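Local coordinates for hypothetical conserved protein (Geobacillus kaustophilus, PDB 3VNP), which catalyses the reversible hydration of carbon dioxide to hydrogencarbonate as a metal-dependent, homotrimeric gamma-class carbonic anhydrase, at residues P11-A14 with A15-I19; V29-G32 with E33-I37; V78-G81 with H82-L86; S101-L104 with D105-I109. All coordinates share one frame; numbering follows the deposited sequence.

All four contacts are corners of one left-handed parallel beta-helix, where the chain passes from one of its three sheets to the next. Contacts 1 and 2 turn the same corner on successive coils. Their centres are about 5 Å apart, and F18 O to I37 N, at 2.9 Å, probably bonds the coils. Contact 3 turns a second corner and contact 4 a third, with centres about 11 Å apart. Each metal site joins H82 of one subunit, in contact 3, to H65 and H87 of another. D105 in contact 4 bonds to H87 of its own chain. Contact 1 lies away from the metal sites, its centre about 24 Å from that of contact 4.

Contact 1 of 4, residues P11-A14 with A15-I19; sequences PQIA and ASAFI
A17 lies over one face of the A14 carbonyl, and a water sits near the carbonyl plane, beyond the oxygen. A14 O accepts a weak hydrogen bond from A17 N at 3.4 Å, with an N-H...O angle of 155°. A17 CB is over the same face as A17 N. The F18 ring points away from the bend. It meets W38 edge to face, and the F18 side chain also lies against Y166, K167 and Q170 of helix 146-170.

Inside the bend the contact is apolar. I13 has CG2 anti to its backbone N, which turns that methyl toward the second segment. I13 CG2 sits 3.6 Å from A17 CB. The same methyl touches I19 CD1 at 3.8 Å, where the two isoleucines cross obliquely. A17 CB also lies 4.4 Å from A14 CB.

This is a corner of the left-handed parallel beta-helix built from hexapeptide repeats. Strand 12-13 ends one flat side of a coil and strand 18-19 begins the next. I13, A17 and I19 all direct their CB atoms to the inside of the corner. I19 also packs on I25 and I37, within the coil stack.

The water bridges the two segments. It donates to A17 O at 2.7 Å and weakly to A14 O at 3.5 Å, so A14 O has two weak partners. A17 O is also bonded by K167 NZ. On the outside of the bend, S16 OG is hydrogen-bonded to E34 N and to E33 OE2 of the following coil, while S16 O receives Q164 NE2 from the C-terminal helix.

Contact 2 of 4, residues V29-G32 with E33-I37; sequences VVIG and EETSI
G32 and I31 meet T35 at a corner of the left-handed beta-helix. A type II beta turn from G32 to T35 carries the chain from strand 29-31 to strand 36-37. G32 forms the start of this turn. T35 OG1 comes in from above the plane of the G32 carbonyl and donates a weak hydrogen bond to G32 O at 3.5 Å. T35 OG1 stands between its own backbone N and carbonyl carbon, at a chi1 of 81°, and this places it on the inner side of the bend. T35 CG2 lies equally near the glycine, 3.5 Å from G32 O.

I31 supplies the apolar wall. Its CG2 methyl makes a short contact with the threonine hydroxyl, I31 CG2 to T35 OG1 3.0 Å, with the two side chains set at a slant.

E33 is on the outer side of the turn. Its backbone N bonds to N54 OD1 of the next coil. The other branch of I31 points into the coil interior, toward I37, which also rests on I19 and I58 of the adjoining coils. The two isoleucines approach tip to tip there, with I31 CD1 4.2 Å from I37 CG1.

Contact 3 of 4, residues V78-G81 with H82-L86; sequences VTVG and HQVIL. With MG (magnesium ion), chain G.
V80 and V84 both hold CG1 anti to the backbone N, with chi1 values of 178° and 162°, and these methyls meet inside the bend. The contact is a corner of the left-handed beta-helix, between strands 79-80 and 85-87. V80 CG1 lies 3.7 Å from V84 CB and 3.8 Å from V84 CG1. The other V80 methyl meets L86 tip to tip, with CG2 4.0 Å from L86 CD1. V84 CG2 leans over the glycine carbonyl, 3.2 Å from G81 O. Q83 takes up positive phi and psi, which helps turn the chain. V84 N donates to S62 OG of the preceding coil.

H82 leaves the corner on the outer side, and its ring extends to the subunit interface. This is the metal site of a gamma-class carbonic anhydrase, shared between subunits. H65 and H87 of a neighbouring subunit bind the same magnesium, and the H65 ring stands at about 80° to that of H82. The other ring nitrogen of H82, ND1, makes a weak hydrogen bond with D60 OD2, which probably helps orient the ring. H82 NE2 binds the magnesium ion at 2.5 Å, and water 2 is a further ligand at 2.5 Å.

Contact 4 of 4, residues S101-L104 with D105-I109; sequences SIIL and DRAEI
I103 and I109 form the tight part of this contact, on the inside of a left-handed beta-helix corner between strands 102-103 and 108-109. The two side chains approach tip to tip. I109 CD1 rests against both branches of I103, 3.5 Å from CG2 and 3.7 Å from CD1 of that residue. I109 has CG1 anti to its carbonyl carbon, and the extended chi2 of 172° carries CD1 across to I103. A107 adds a small third wall, its CB 4.0 Å from I103 CG2. I97 of strand 96-97 and V121 of strand 120-121 close around this core.

The outer side is more open. A type II beta turn runs from L104 to A107, with R106 exposed at its crest and D105 partly exposed beside it. A107 N donates to L104 O at 3.1 Å, although the place of that oxygen is less certain. The L104 side chain is itself buried, against P123 and M99 of a neighbouring subunit.

D105 stands outside the bend. Its side chain is about 7 Å from a bound magnesium and probably acts as a second-shell group. D105 OD1 is gripped by two partners, S67 OG and H87 ND1. The bond to ND1 probably helps position the ring of H87, whose NE2 is the atom that binds the metal.

Contact 1 of 4, residues P11-A14 with A15-I19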
loop_
_atom_site.group_PDB
_atom_site.type_symbol
_atom_site.label_atom_id
_atom_site.label_comp_id
_atom_site.label_asym_id
_atom_site.label_seq_id
_atom_site.Cartn_x
_atom_site.Cartn_y
_atom_site.Cartn_z
ATOM N N PRO A 11 -18.107 13.876 -7.042
ATOM C CA PRO A 11 -17.509 13.108 -8.135
ATOM C C PRO A 11 -18.411 12.947 -9.357
ATOM O O PRO A 11 -19.603 12.673 -9.233
ATOM C CB PRO A 11 -17.192 11.770 -7.472
ATOM C CG PRO A 11 -16.853 12.177 -6.076
ATOM C CD PRO A 11 -17.944 13.172 -5.756
ATOM N N GLN A 12 -17.837 13.137 -10.535
ATOM C CA GLN A 12 -18.576 12.966 -11.776
ATOM C C GLN A 12 -17.937 11.795 -12.518
ATOM O O GLN A 12 -16.870 11.931 -13.121
ATOM C CB GLN A 12 -18.522 14.250 -12.611
ATOM C CG GLN A 12 -19.517 15.317 -12.151
ATOM C CD GLN A 12 -19.393 16.616 -12.931
ATOM O OE1 GLN A 12 -19.385 16.619 -14.167
ATOM N NE2 GLN A 12 -19.302 17.733 -12.211
ATOM N N ILE A 13 -18.595 10.640 -12.454
ATOM C CA ILE A 13 -18.098 9.416 -13.084
ATOM C C ILE A 13 -18.826 9.055 -14.377
ATOM O O ILE A 13 -20.051 9.023 -14.409
ATOM C CB ILE A 13 -18.244 8.206 -12.124
ATOM C CG1 ILE A 13 -17.877 8.613 -10.693
ATOM C CG2 ILE A 13 -17.385 7.053 -12.606
ATOM C CD1 ILE A 13 -16.553 9.303 -10.555
ATOM N N ALA A 14 -18.076 8.769 -15.437
ATOM C CA ALA A 14 -18.686 8.386 -16.707
ATOM C C ALA A 14 -19.490 7.103 -16.487
ATOM O O ALA A 14 -19.226 6.357 -15.547
ATOM C CB ALA A 14 -17.616 8.159 -17.753
ATOM N N ALA A 15 -20.460 6.835 -17.351
ATOM C CA ALA A 15 -21.292 5.642 -17.198
ATOM C C ALA A 15 -20.581 4.320 -17.500
ATOM O O ALA A 15 -20.874 3.299 -16.869
ATOM C CB ALA A 15 -22.553 5.767 -18.063
ATOM N N SER A 16 -19.653 4.335 -18.454
ATOM C CA SER A 16 -18.925 3.124 -18.822
ATOM C C SER A 16 -17.743 2.844 -17.896
ATOM O O SER A 16 -17.020 1.861 -18.083
ATOM C CB SER A 16 -18.412 3.224 -20.260
ATOM O OG SER A 16 -17.372 4.178 -20.351
ATOM N N ALA A 17 -17.543 3.703 -16.902
ATOM C CA ALA A 17 -16.436 3.524 -15.967
ATOM C C ALA A 17 -16.674 2.387 -14.968
ATOM O O ALA A 17 -17.803 2.141 -14.533
ATOM C CB ALA A 17 -16.170 4.825 -15.218
ATOM N N PHE A 18 -15.592 1.692 -14.623
ATOM C CA PHE A 18 -15.636 0.597 -13.662
ATOM C C PHE A 18 -15.003 1.027 -12.336
ATOM O O PHE A 18 -13.808 1.346 -12.275
ATOM C CB PHE A 18 -14.891 -0.628 -14.206
ATOM C CG PHE A 18 -14.629 -1.696 -13.166
ATOM C CD1 PHE A 18 -15.670 -2.225 -12.412
ATOM C CD2 PHE A 18 -13.346 -2.183 -12.957
ATOM C CE1 PHE A 18 -15.435 -3.228 -11.462
ATOM C CE2 PHE A 18 -13.106 -3.183 -12.011
ATOM C CZ PHE A 18 -14.156 -3.706 -11.263
ATOM N N ILE A 19 -15.817 1.055 -11.284
ATOM C CA ILE A 19 -15.345 1.415 -9.951
ATOM C C ILE A 19 -15.436 0.151 -9.092
ATOM O O ILE A 19 -16.517 -0.237 -8.646
ATOM C CB ILE A 19 -16.204 2.545 -9.321
ATOM C CG1 ILE A 19 -15.758 3.921 -9.834
ATOM C CG2 ILE A 19 -16.014 2.554 -7.805
ATOM C CD1 ILE A 19 -15.501 4.025 -11.320
HETATM O O HOH W 1 -19.552 3.794 -13.230
#

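Contact 2 of 4, residues V29-G32 with E33-I37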
loop_
_atom_site.group_PDB
_atom_site.type_symbol
_atom_site.label_atom_id
_atom_site.label_comp_id
_atom_site.label_asym_id
_atom_site.label_seq_id
_atom_site.Cartn_x
_atom_site.Cartn_y
_atom_site.Cartn_z
ATOM N N VAL A 29 -13.644 15.310 -8.229
ATOM C CA VAL A 29 -13.008 14.308 -9.088
ATOM C C VAL A 29 -13.825 14.070 -10.363
ATOM O O VAL A 29 -15.060 14.040 -10.336
ATOM C CB VAL A 29 -12.846 12.952 -8.346
ATOM C CG1 VAL A 29 -12.204 11.933 -9.258
ATOM C CG2 VAL A 29 -12.012 13.139 -7.094
ATOM N N VAL A 30 -13.131 13.912 -11.485
ATOM C CA VAL A 30 -13.801 13.657 -12.754
ATOM C C VAL A 30 -13.149 12.437 -13.390
ATOM O O VAL A 30 -11.941 12.429 -13.621
ATOM C CB VAL A 30 -13.676 14.869 -13.719
ATOM C CG1 VAL A 30 -14.335 14.553 -15.043
ATOM C CG2 VAL A 30 -14.322 16.091 -13.101
ATOM N N ILE A 31 -13.951 11.408 -13.661
ATOM C CA ILE A 31 -13.438 10.185 -14.266
ATOM C C ILE A 31 -14.050 9.929 -15.644
ATOM O O ILE A 31 -15.272 9.926 -15.807
ATOM C CB ILE A 31 -13.679 8.976 -13.330
ATOM C CG1 ILE A 31 -12.829 9.139 -12.063
ATOM C CG2 ILE A 31 -13.320 7.679 -14.035
ATOM C CD1 ILE A 31 -13.234 8.233 -10.916
ATOM N N GLY A 32 -13.178 9.701 -16.625
ATOM C CA GLY A 32 -13.598 9.474 -17.997
ATOM C C GLY A 32 -14.196 8.129 -18.350
ATOM O O GLY A 32 -14.325 7.234 -17.515
ATOM N N GLU A 33 -14.552 8.001 -19.624
ATOM C CA GLU A 33 -15.172 6.801 -20.178
ATOM C C GLU A 33 -14.191 5.629 -20.286
ATOM O O GLU A 33 -13.008 5.804 -20.593
ATOM C CB GLU A 33 -15.743 7.130 -21.567
ATOM C CG GLU A 33 -17.108 6.513 -21.914
ATOM C CD GLU A 33 -18.287 7.199 -21.223
ATOM O OE1 GLU A 33 -18.394 8.446 -21.291
ATOM O OE2 GLU A 33 -19.121 6.487 -20.621
ATOM N N GLU A 34 -14.697 4.429 -20.023
ATOM C CA GLU A 34 -13.899 3.211 -20.104
ATOM C C GLU A 34 -12.706 3.093 -19.148
ATOM O O GLU A 34 -11.927 2.145 -19.253
ATOM C CB GLU A 34 -13.421 2.998 -21.548
ATOM C CG GLU A 34 -14.533 2.602 -22.514
ATOM C CD GLU A 34 -14.046 2.442 -23.945
ATOM O OE1 GLU A 34 -13.593 3.445 -24.535
ATOM O OE2 GLU A 34 -14.117 1.316 -24.481
ATOM N N THR A 35 -12.541 4.031 -18.219
ATOM C CA THR A 35 -11.418 3.908 -17.303
ATOM C C THR A 35 -11.826 3.002 -16.138
ATOM O O THR A 35 -13.002 2.924 -15.773
ATOM C CB THR A 35 -10.937 5.279 -16.765
ATOM O OG1 THR A 35 -11.774 5.710 -15.688
ATOM C CG2 THR A 35 -10.962 6.308 -17.863
ATOM N N SER A 36 -10.852 2.300 -15.575
ATOM C CA SER A 36 -11.121 1.391 -14.473
ATOM C C SER A 36 -10.307 1.737 -13.236
ATOM O O SER A 36 -9.094 1.901 -13.309
ATOM C CB SER A 36 -10.827 -0.042 -14.910
ATOM O OG SER A 36 -9.623 -0.097 -15.647
ATOM N N ILE A 37 -10.995 1.867 -12.109
ATOM C CA ILE A 37 -10.362 2.179 -10.831
ATOM C C ILE A 37 -10.448 0.853 -10.062
ATOM O O ILE A 37 -11.540 0.397 -9.698
ATOM C CB ILE A 37 -11.146 3.291 -10.090
ATOM C CG1 ILE A 37 -11.434 4.461 -11.046
ATOM C CG2 ILE A 37 -10.368 3.768 -8.871
ATOM C CD1 ILE A 37 -10.213 5.170 -11.584
#

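Contact 3 of 4, residues V78-G81 with H82-L86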
loop_
_atom_site.group_PDB
_atom_site.type_symbol
_atom_site.label_atom_id
_atom_site.label_comp_id
_atom_site.label_asym_id
_atom_site.label_seq_id
_atom_site.Cartn_x
_atom_site.Cartn_y
_atom_site.Cartn_z
ATOM N N VAL A 78 -3.629 6.358 -19.785
ATOM C CA VAL A 78 -2.601 6.137 -18.773
ATOM C C VAL A 78 -2.794 4.843 -17.986
ATOM O O VAL A 78 -3.916 4.446 -17.669
ATOM C CB VAL A 78 -2.536 7.319 -17.776
ATOM C CG1 VAL A 78 -1.702 6.938 -16.554
ATOM C CG2 VAL A 78 -1.931 8.529 -18.458
ATOM N N THR A 79 -1.677 4.190 -17.686
ATOM C CA THR A 79 -1.682 2.958 -16.919
ATOM C C THR A 79 -0.990 3.238 -15.591
ATOM O O THR A 79 0.173 3.622 -15.562
ATOM C CB THR A 79 -0.912 1.835 -17.645
ATOM O OG1 THR A 79 -1.746 1.250 -18.650
ATOM C CG2 THR A 79 -0.489 0.760 -16.670
ATOM N N VAL A 80 -1.715 3.071 -14.494
ATOM C CA VAL A 80 -1.146 3.284 -13.170
ATOM C C VAL A 80 -1.079 1.921 -12.485
ATOM O O VAL A 80 -2.105 1.310 -12.167
ATOM C CB VAL A 80 -2.005 4.262 -12.320
ATOM C CG1 VAL A 80 -1.391 4.423 -10.933
ATOM C CG2 VAL A 80 -2.078 5.627 -13.003
ATOM N N GLY A 81 0.142 1.445 -12.278
ATOM C CA GLY A 81 0.354 0.150 -11.658
ATOM C C GLY A 81 -0.138 0.020 -10.227
ATOM O O GLY A 81 -0.513 0.997 -9.579
ATOM N N HIS A 82 -0.118 -1.212 -9.739
ATOM C CA HIS A 82 -0.566 -1.530 -8.396
ATOM C C HIS A 82 0.064 -0.672 -7.316
ATOM O O HIS A 82 1.230 -0.305 -7.400
ATOM C CB HIS A 82 -0.244 -2.988 -8.071
ATOM C CG HIS A 82 -0.824 -3.973 -9.032
ATOM N ND1 HIS A 82 -2.177 -4.220 -9.117
ATOM C CD2 HIS A 82 -0.232 -4.799 -9.925
ATOM C CE1 HIS A 82 -2.393 -5.159 -10.020
ATOM N NE2 HIS A 82 -1.228 -5.529 -10.525
ATOM N N GLN A 83 -0.728 -0.370 -6.295
ATOM C CA GLN A 83 -0.253 0.374 -5.147
ATOM C C GLN A 83 0.660 1.546 -5.481
ATOM O O GLN A 83 1.816 1.589 -5.061
ATOM C CB GLN A 83 0.465 -0.600 -4.217
ATOM C CG GLN A 83 1.077 0.006 -2.975
ATOM C CD GLN A 83 1.940 -0.992 -2.216
ATOM O OE1 GLN A 83 3.019 -0.646 -1.730
ATOM N NE2 GLN A 83 1.466 -2.233 -2.105
ATOM N N VAL A 84 0.142 2.499 -6.246
ATOM C CA VAL A 84 0.917 3.674 -6.588
ATOM C C VAL A 84 0.362 4.891 -5.856
ATOM O O VAL A 84 -0.840 4.982 -5.589
ATOM C CB VAL A 84 0.889 3.956 -8.111
ATOM C CG1 VAL A 84 1.327 5.407 -8.396
ATOM C CG2 VAL A 84 1.818 2.992 -8.826
ATOM N N ILE A 85 1.252 5.814 -5.520
ATOM C CA ILE A 85 0.851 7.050 -4.873
ATOM C C ILE A 85 1.031 8.165 -5.907
ATOM O O ILE A 85 2.105 8.324 -6.484
ATOM C CB ILE A 85 1.730 7.374 -3.647
ATOM C CG1 ILE A 85 1.509 6.333 -2.550
ATOM C CG2 ILE A 85 1.403 8.767 -3.133
ATOM C CD1 ILE A 85 2.364 6.555 -1.301
ATOM N N LEU A 86 -0.029 8.917 -6.160
ATOM C CA LEU A 86 0.037 10.023 -7.104
ATOM C C LEU A 86 -0.389 11.237 -6.320
ATOM O O LEU A 86 -1.526 11.320 -5.860
ATOM C CB LEU A 86 -0.914 9.799 -8.284
ATOM C CG LEU A 86 -0.619 8.590 -9.174
ATOM C CD1 LEU A 86 -1.670 8.490 -10.267
ATOM C CD2 LEU A 86 0.767 8.727 -9.776
HETATM MG MG MG G . -0.127 -6.367 -12.623
HETATM O O HOH W 2 -0.764 -5.538 -14.887
#

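Contact 4 of 4, residues S101-L104 with D105-I109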
loop_
_atom_site.group_PDB
_atom_site.type_symbol
_atom_site.label_atom_id
_atom_site.label_comp_id
_atom_site.label_asym_id
_atom_site.label_seq_id
_atom_site.Cartn_x
_atom_site.Cartn_y
_atom_site.Cartn_z
ATOM N N SER A 101 5.354 2.750 -7.352
ATOM C CA SER A 101 6.028 4.032 -7.524
ATOM C C SER A 101 5.339 5.148 -6.755
ATOM O O SER A 101 4.219 4.987 -6.272
ATOM C CB SER A 101 6.084 4.409 -9.003
ATOM O OG SER A 101 6.843 3.470 -9.735
ATOM N N ILE A 102 6.025 6.279 -6.650
ATOM C CA ILE A 102 5.493 7.444 -5.964
ATOM C C ILE A 102 5.809 8.661 -6.828
ATOM O O ILE A 102 6.977 8.981 -7.057
ATOM C CB ILE A 102 6.140 7.623 -4.572
ATOM C CG1 ILE A 102 5.879 6.381 -3.716
ATOM C CG2 ILE A 102 5.578 8.861 -3.887
ATOM C CD1 ILE A 102 6.382 6.496 -2.279
ATOM N N ILE A 103 4.770 9.325 -7.323
ATOM C CA ILE A 103 4.962 10.500 -8.162
ATOM C C ILE A 103 4.541 11.694 -7.335
ATOM O O ILE A 103 3.373 11.835 -6.983
ATOM C CB ILE A 103 4.096 10.425 -9.435
ATOM C CG1 ILE A 103 4.202 9.025 -10.053
ATOM C CG2 ILE A 103 4.547 11.480 -10.431
ATOM C CD1 ILE A 103 5.613 8.608 -10.438
ATOM N N LEU A 104 5.494 12.562 -7.021
ATOM C CA LEU A 104 5.182 13.709 -6.192
ATOM C C LEU A 104 4.756 14.995 -6.899
ATOM O O LEU A 104 4.756 15.091 -8.122
ATOM C CB LEU A 104 6.339 13.948 -5.218
ATOM C CG LEU A 104 6.498 12.721 -4.303
ATOM C CD1 LEU A 104 7.692 12.879 -3.396
ATOM C CD2 LEU A 104 5.228 12.523 -3.483
ATOM N N ASP A 105 4.376 15.968 -6.084
ATOM C CA ASP A 105 3.857 17.261 -6.503
ATOM C C ASP A 105 4.471 18.048 -7.658
ATOM O O ASP A 105 5.659 18.375 -7.668
ATOM C CB ASP A 105 3.759 18.120 -5.254
ATOM C CG ASP A 105 2.995 17.411 -4.149
ATOM O OD1 ASP A 105 1.751 17.517 -4.108
ATOM O OD2 ASP A 105 3.633 16.709 -3.339
ATOM N N ARG A 106 3.608 18.356 -8.625
ATOM C CA ARG A 106 3.955 19.108 -9.823
ATOM C C ARG A 106 4.906 18.350 -10.732
ATOM O O ARG A 106 5.340 18.862 -11.763
ATOM C CB ARG A 106 4.526 20.473 -9.440
ATOM C CG ARG A 106 3.562 21.279 -8.582
ATOM C CD ARG A 106 4.156 22.601 -8.136
ATOM N NE ARG A 106 3.972 23.652 -9.130
ATOM C CZ ARG A 106 4.469 24.879 -9.010
ATOM N NH1 ARG A 106 5.183 25.205 -7.939
ATOM N NH2 ARG A 106 4.248 25.782 -9.958
ATOM N N ALA A 107 5.226 17.122 -10.354
ATOM C CA ALA A 107 6.091 16.308 -11.186
ATOM C C ALA A 107 5.293 16.024 -12.449
ATOM O O ALA A 107 4.157 15.568 -12.375
ATOM C CB ALA A 107 6.432 15.005 -10.483
ATOM N N GLU A 108 5.871 16.310 -13.610
ATOM C CA GLU A 108 5.168 16.055 -14.860
ATOM C C GLU A 108 5.787 14.885 -15.608
ATOM O O GLU A 108 6.981 14.870 -15.902
ATOM C CB GLU A 108 5.167 17.306 -15.735
ATOM C CG GLU A 108 4.620 17.097 -17.139
ATOM C CD GLU A 108 4.350 18.412 -17.846
ATOM O OE1 GLU A 108 5.106 19.378 -17.604
ATOM O OE2 GLU A 108 3.392 18.479 -18.644
ATOM N N ILE A 109 4.958 13.897 -15.905
ATOM C CA ILE A 109 5.417 12.713 -16.603
ATOM C C ILE A 109 4.980 12.756 -18.056
ATOM O O ILE A 109 3.807 12.576 -18.380
ATOM C CB ILE A 109 4.900 11.442 -15.895
ATOM C CG1 ILE A 109 5.563 11.346 -14.517
ATOM C CG2 ILE A 109 5.196 10.204 -16.725
ATOM C CD1 ILE A 109 5.007 10.269 -13.652
#